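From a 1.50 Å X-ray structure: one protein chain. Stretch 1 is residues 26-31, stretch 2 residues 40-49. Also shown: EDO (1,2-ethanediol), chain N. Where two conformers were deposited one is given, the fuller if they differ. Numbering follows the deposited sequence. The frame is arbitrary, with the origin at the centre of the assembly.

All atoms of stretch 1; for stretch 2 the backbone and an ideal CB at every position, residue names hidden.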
ATOM      1  N   GLU B  26       7.501   3.392 -14.226  1.00 14.04           N
ATOM      2  CA  GLU B  26       7.337   4.716 -13.642  1.00 14.40           C
ATOM      3  C   GLU B  26       6.237   5.452 -14.389  1.00 13.16           C
ATOM      4  O   GLU B  26       6.163   5.376 -15.618  1.00 15.29           O
ATOM      5  CB  GLU B  26       8.644   5.519 -13.748  1.00 14.68           C
ATOM      6  CG  GLU B  26       9.773   4.927 -12.931  1.00 21.40           C
ATOM      7  CD  GLU B  26      11.052   5.733 -13.010  1.00 25.32           C
ATOM      8  OE1 GLU B  26      11.009   6.878 -13.506  1.00 27.29           O
ATOM      9  OE2 GLU B  26      12.102   5.212 -12.579  1.00 31.65           O
ATOM     10  N   GLU B  27       5.382   6.164 -13.647  1.00 10.74           N
ATOM     11  CA  GLU B  27       4.393   7.060 -14.242  1.00 10.79           C
ATOM     12  C   GLU B  27       4.504   8.424 -13.577  1.00 11.49           C
ATOM     13  O   GLU B  27       4.515   8.513 -12.347  1.00 11.71           O
ATOM     14  CB  GLU B  27       2.963   6.529 -14.061  1.00 12.33           C
ATOM     15  CG  GLU B  27       1.927   7.508 -14.600  1.00 13.74           C
ATOM     16  CD  GLU B  27       0.517   6.958 -14.658  1.00 14.77           C
ATOM     17  OE1 GLU B  27      -0.353   7.713 -15.116  1.00 14.07           O
ATOM     18  OE2 GLU B  27       0.275   5.797 -14.263  1.00 13.97           O
ATOM     19  N   ILE B  28       4.565   9.489 -14.381  1.00 11.03           N
ATOM     20  CA  ILE B  28       4.617  10.858 -13.865  1.00 10.03           C
ATOM     21  C   ILE B  28       3.209  11.430 -13.843  1.00 10.76           C
ATOM     22  O   ILE B  28       2.476  11.330 -14.836  1.00 13.21           O
ATOM     23  CB  ILE B  28       5.544  11.744 -14.710  1.00 10.86           C
ATOM     24  CG1 ILE B  28       6.960  11.180 -14.674  1.00 13.08           C
ATOM     25  CG2 ILE B  28       5.529  13.192 -14.175  1.00 12.36           C
ATOM     26  CD1 ILE B  28       7.944  11.925 -15.572  1.00 17.53           C
ATOM     27  N   LEU B  29       2.820  12.021 -12.709  1.00 10.46           N
ATOM     28  CA  LEU B  29       1.505  12.630 -12.540  1.00  9.91           C
ATOM     29  C   LEU B  29       1.644  14.113 -12.214  1.00 12.49           C
ATOM     30  O   LEU B  29       2.451  14.504 -11.365  1.00 12.82           O
ATOM     31  CB  LEU B  29       0.730  11.954 -11.404  1.00 11.56           C
ATOM     32  CG  LEU B  29       0.364  10.487 -11.631  1.00 13.18           C
ATOM     33  CD1 LEU B  29      -0.171   9.894 -10.337  1.00 13.97           C
ATOM     34  CD2 LEU B  29      -0.658  10.349 -12.738  1.00 13.94           C
ATOM     35  N   SER B  30       0.841  14.931 -12.879  1.00 10.23           N
ATOM     36  CA  SER B  30       0.800  16.355 -12.594  0.71  9.73           C
ATOM     37  C   SER B  30      -0.116  16.630 -11.408  1.00 12.04           C
ATOM     38  O   SER B  30      -1.102  15.923 -11.178  1.00 11.55           O
ATOM     39  CB  SER B  30       0.284  17.124 -13.810  0.71 11.98           C
ATOM     40  OG  SER B  30       1.148  16.959 -14.922  0.71 14.32           O
ATOM     41  N   GLY B  31       0.212  17.670 -10.657  1.00  9.44           N
ATOM     42  CA  GLY B  31      -0.615  18.053  -9.531  1.00  9.11           C
ATOM     43  C   GLY B  31      -0.206  19.374  -8.915  1.00  9.40           C
ATOM     44  O   GLY B  31       0.385  20.232  -9.582  1.00 11.14           O
ATOM     45  N   UNK B  40      -1.291  17.075  -4.200  1.00 10.71           N
ATOM     46  CA  UNK B  40      -2.633  16.789  -4.700  1.00  9.05           C
ATOM     47  C   UNK B  40      -2.528  16.315  -6.146  1.00  9.64           C
ATOM     48  O   UNK B  40      -2.090  17.074  -7.014  1.00 10.70           O
ATOM     49  CB  UNK B  40      -3.536  18.019  -4.593  1.00  9.05           C
ATOM     50  N   UNK B  41      -2.923  15.064  -6.403  1.00  9.33           N
ATOM     51  CA  UNK B  41      -2.861  14.499  -7.748  1.00  9.49           C
ATOM     52  C   UNK B  41      -3.989  15.084  -8.585  1.00  9.26           C
ATOM     53  O   UNK B  41      -5.156  15.048  -8.176  1.00 11.54           O
ATOM     54  CB  UNK B  41      -2.949  12.972  -7.710  1.00  9.49           C
ATOM     55  N   UNK B  42      -3.649  15.640  -9.757  1.00  9.85           N
ATOM     56  CA  UNK B  42      -4.631  16.323 -10.594  1.00 10.24           C
ATOM     57  C   UNK B  42      -4.773  15.706 -11.984  1.00 10.69           C
ATOM     58  O   UNK B  42      -5.286  16.354 -12.904  1.00 14.97           O
ATOM     59  CB  UNK B  42      -4.251  17.799 -10.730  1.00 10.24           C
ATOM     60  N   UNK B  43      -4.333  14.465 -12.157  1.00 11.11           N
ATOM     61  CA  UNK B  43      -4.553  13.718 -13.381  1.00 13.00           C
ATOM     62  C   UNK B  43      -5.052  12.337 -12.999  1.00 13.14           C
ATOM     63  O   UNK B  43      -4.775  11.851 -11.898  1.00 13.75           O
ATOM     64  CB  UNK B  43      -3.281  13.637 -14.227  1.00 13.00           C
ATOM     65  N   UNK B  44      -5.792  11.713 -13.910  1.00  9.97           N
ATOM     66  CA  UNK B  44      -6.222  10.323 -13.722  1.00  9.93           C
ATOM     67  C   UNK B  44      -5.026   9.415 -13.989  1.00 11.54           C
ATOM     68  O   UNK B  44      -4.474   9.451 -15.097  1.00 12.30           O
ATOM     69  CB  UNK B  44      -7.394   9.971 -14.640  1.00  9.93           C
ATOM     70  N   UNK B  45      -4.592   8.589 -13.035  1.00 11.48           N
ATOM     71  CA  UNK B  45      -3.444   7.708 -13.297  1.00 10.94           C
ATOM     72  C   UNK B  45      -3.773   6.703 -14.393  1.00 12.83           C
ATOM     73  O   UNK B  45      -4.827   6.065 -14.374  1.00 12.59           O
ATOM     74  CB  UNK B  45      -3.026   6.973 -12.022  1.00 10.94           C
ATOM     75  N   UNK B  46      -2.865   6.578 -15.366  1.00 11.96           N
ATOM     76  CA  UNK B  46      -3.086   5.670 -16.487  1.00 13.06           C
ATOM     77  C   UNK B  46      -2.781   4.227 -16.116  1.00 12.32           C
ATOM     78  O   UNK B  46      -3.501   3.314 -16.536  1.00 13.72           O
ATOM     79  CB  UNK B  46      -2.229   6.090 -17.683  1.00 13.06           C
ATOM     80  N   UNK B  47      -1.707   3.995 -15.353  1.00 12.62           N
ATOM     81  CA  UNK B  47      -1.210   2.637 -15.131  1.00 12.59           C
ATOM     82  C   UNK B  47      -0.899   2.324 -13.672  1.00 13.94           C
ATOM     83  O   UNK B  47      -1.064   1.176 -13.239  1.00 16.06           O
ATOM     84  CB  UNK B  47       0.049   2.412 -15.970  1.00 12.59           C
ATOM     85  N   UNK B  48      -0.419   3.304 -12.918  1.00 14.38           N
ATOM     86  CA  UNK B  48      -0.026   3.038 -11.545  1.00 14.21           C
ATOM     87  C   UNK B  48      -1.257   2.641 -10.740  1.00 14.04           C
ATOM     88  O   UNK B  48      -2.299   3.307 -10.836  1.00 15.64           O
ATOM     89  CB  UNK B  48       0.662   4.256 -10.926  1.00 14.21           C
ATOM     90  N   UNK B  49      -1.195   1.569  -9.965  1.00 13.61           N
ATOM     91  CA  UNK B  49      -2.373   1.112  -9.226  1.00 14.70           C
ATOM     92  C   UNK B  49      -2.555   1.842  -7.900  1.00 16.40           C
ATOM     93  O   UNK B  49      -1.647   2.494  -7.377  1.00 14.79           O
ATOM     94  CB  UNK B  49      -2.275  -0.393  -8.970  1.00 14.70           C
TER
HETATM   95  C1  EDO N 207       0.491   2.423  -4.519  1.00 42.44           C
HETATM   96  O1  EDO N 207       0.042   3.065  -3.319  1.00 47.76           O
HETATM   97  C2  EDO N 207       0.930   3.448  -5.560  1.00 33.29           C
HETATM   98  O2  EDO N 207       1.339   2.774  -6.756  1.00 35.54           O

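Stretch 1 is an extended strand, and stretch 2 begins beside it as a strand before turning into a loop.

At position 40, CA-to-CB points sideways and the ideal CB meets nothing of stretch 1, so many residues would suit. It is Leu40, whose part here is played by its backbone: the carbonyl O lies 3.1 Å from Gly31 CA, a CA-H...O contact. A CB on Gly31 would clash with that same oxygen, so the close approach depends on the glycine.

Position 41 pairs with Gly31 in an antiparallel, non-hydrogen-bonded bridge. Its CB, again sideways, lies 4.9 Å from Leu29 CD1, which favours an apolar and perhaps branched residue. Ile41 answers, its CG2 reaching 4.1 Å from Leu29 CD1.

Position 42 gives its amide N to Ser30 O at 2.9 Å, a demand that proline could not meet. The CB passes Gly31, and a polar chain of moderate length would suit. Gln42 lies there, with OE1 3.3 Å from Gly31 C.

At position 43, CB points toward stretch 1, where the amide N and hydroxyl of Ser30 are available. An acceptor on a flexible chain is the natural answer: Glu, Gln or perhaps Asp. Glu43 supplies it. Its OE2 accepts a hydrogen bond from Ser30 N at 2.7 Å and a weak one from Ser30 OG at 3.2 Å; a water bridges this OE2 to Ile28 O.

Position 44 points away, leaving stretch 1 little say in the choice; it is Ile44.

Position 45, with phi -64°, could take proline, and its sideways CB sits 4.2 Å from Leu29 CD2. A compact apolar residue fits. Pro45 rests its CG 4.2 Å from Leu29 CD1.

Positions 46 to 48 are governed by Glu27, whose extended side chain carries its carboxylate into the loop. Free amides matter more here than particular side chains, so proline is excluded at all three. At 46 the CB goes sideways, and many residues would do; Leu46 donates N to Glu27 OE1 at 2.8 Å. At 47, also sideways, the choice is similarly loose; Phe47 N reaches Glu27 OE2 at 2.9 Å. At 48 the CB points toward stretch 1 and stands 3.7 Å from Glu27 OE2, making a small residue a comfortable choice. Ala48 donates N to that OE2 at 2.9 Å. Three successive amides thus hold one carboxylate.

Position 49 points away and is unconstrained by stretch 1. It is Pro49, whose carbonyl O accepts a hydrogen bond from ethanediol O2 at 3.1 Å.

Stretch 2, residues 40-49: LIQEIPLFAP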
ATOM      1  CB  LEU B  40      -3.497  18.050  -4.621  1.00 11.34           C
ATOM      2  CG  LEU B  40      -4.919  17.987  -5.202  1.00 11.42           C
ATOM      3  CD1 LEU B  40      -5.765  17.017  -4.394  1.00 13.32           C
ATOM      4  CD2 LEU B  40      -5.567  19.381  -5.222  1.00 12.59           C
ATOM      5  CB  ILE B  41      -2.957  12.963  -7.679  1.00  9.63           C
ATOM      6  CG1 ILE B  41      -1.704  12.397  -6.999  1.00 10.63           C
ATOM      7  CG2 ILE B  41      -3.135  12.369  -9.078  1.00 13.04           C
ATOM      8  CD1 ILE B  41      -1.807  10.885  -6.694  1.00 13.49           C
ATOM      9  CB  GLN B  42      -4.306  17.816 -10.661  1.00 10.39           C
ATOM     10  CG  GLN B  42      -4.383  18.469  -9.284  1.00 11.31           C
ATOM     11  CD  GLN B  42      -4.173  19.951  -9.350  1.00 12.90           C
ATOM     12  OE1 GLN B  42      -3.180  20.421  -9.906  1.00 12.70           O
ATOM     13  NE2 GLN B  42      -5.112  20.714  -8.789  1.00 15.22           N
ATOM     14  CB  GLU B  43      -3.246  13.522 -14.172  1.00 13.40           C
ATOM     15  CG  GLU B  43      -2.625  14.792 -14.702  1.00 17.75           C
ATOM     16  CD  GLU B  43      -1.502  14.492 -15.670  1.00 21.17           C
ATOM     17  OE1 GLU B  43      -1.737  14.548 -16.893  1.00 24.54           O
ATOM     18  OE2 GLU B  43      -0.381  14.175 -15.205  1.00 18.69           O
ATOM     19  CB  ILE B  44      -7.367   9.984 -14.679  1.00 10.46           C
ATOM     20  CG1 ILE B  44      -8.553  10.911 -14.429  1.00 12.58           C
ATOM     21  CG2 ILE B  44      -7.791   8.517 -14.490  1.00 12.65           C
ATOM     22  CD1 ILE B  44      -9.610  10.821 -15.505  1.00 14.83           C
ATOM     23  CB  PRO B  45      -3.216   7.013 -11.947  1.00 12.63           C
ATOM     24  CG  PRO B  45      -3.842   7.957 -10.922  1.00 13.33           C
ATOM     25  CD  PRO B  45      -5.060   8.493 -11.638  1.00 11.93           C
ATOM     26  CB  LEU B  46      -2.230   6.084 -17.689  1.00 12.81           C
ATOM     27  CG  LEU B  46      -2.678   7.347 -18.427  1.00 14.87           C
ATOM     28  CD1 LEU B  46      -1.622   7.730 -19.469  1.00 18.95           C
ATOM     29  CD2 LEU B  46      -4.031   7.107 -19.087  1.00 16.60           C
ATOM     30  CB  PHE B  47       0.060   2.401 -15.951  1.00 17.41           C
ATOM     31  CG  PHE B  47      -0.127   2.610 -17.419  1.00 18.26           C
ATOM     32  CD1 PHE B  47      -0.842   1.696 -18.170  1.00 24.03           C
ATOM     33  CD2 PHE B  47       0.408   3.722 -18.044  1.00 23.43           C
ATOM     34  CE1 PHE B  47      -1.023   1.892 -19.524  1.00 30.49           C
ATOM     35  CE2 PHE B  47       0.229   3.921 -19.395  1.00 26.25           C
ATOM     36  CZ  PHE B  47      -0.491   3.010 -20.129  1.00 25.77           C
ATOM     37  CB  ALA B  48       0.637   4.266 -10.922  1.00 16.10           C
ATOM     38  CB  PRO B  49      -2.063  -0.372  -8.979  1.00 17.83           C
ATOM     39  CG  PRO B  49      -0.568  -0.425  -8.912  1.00 18.92           C
ATOM     40  CD  PRO B  49      -0.081   0.601  -9.910  1.00 16.01           C
TER
HETATM   41  O   HOH W   1       1.412  13.119 -16.723  1.00 26.22           O
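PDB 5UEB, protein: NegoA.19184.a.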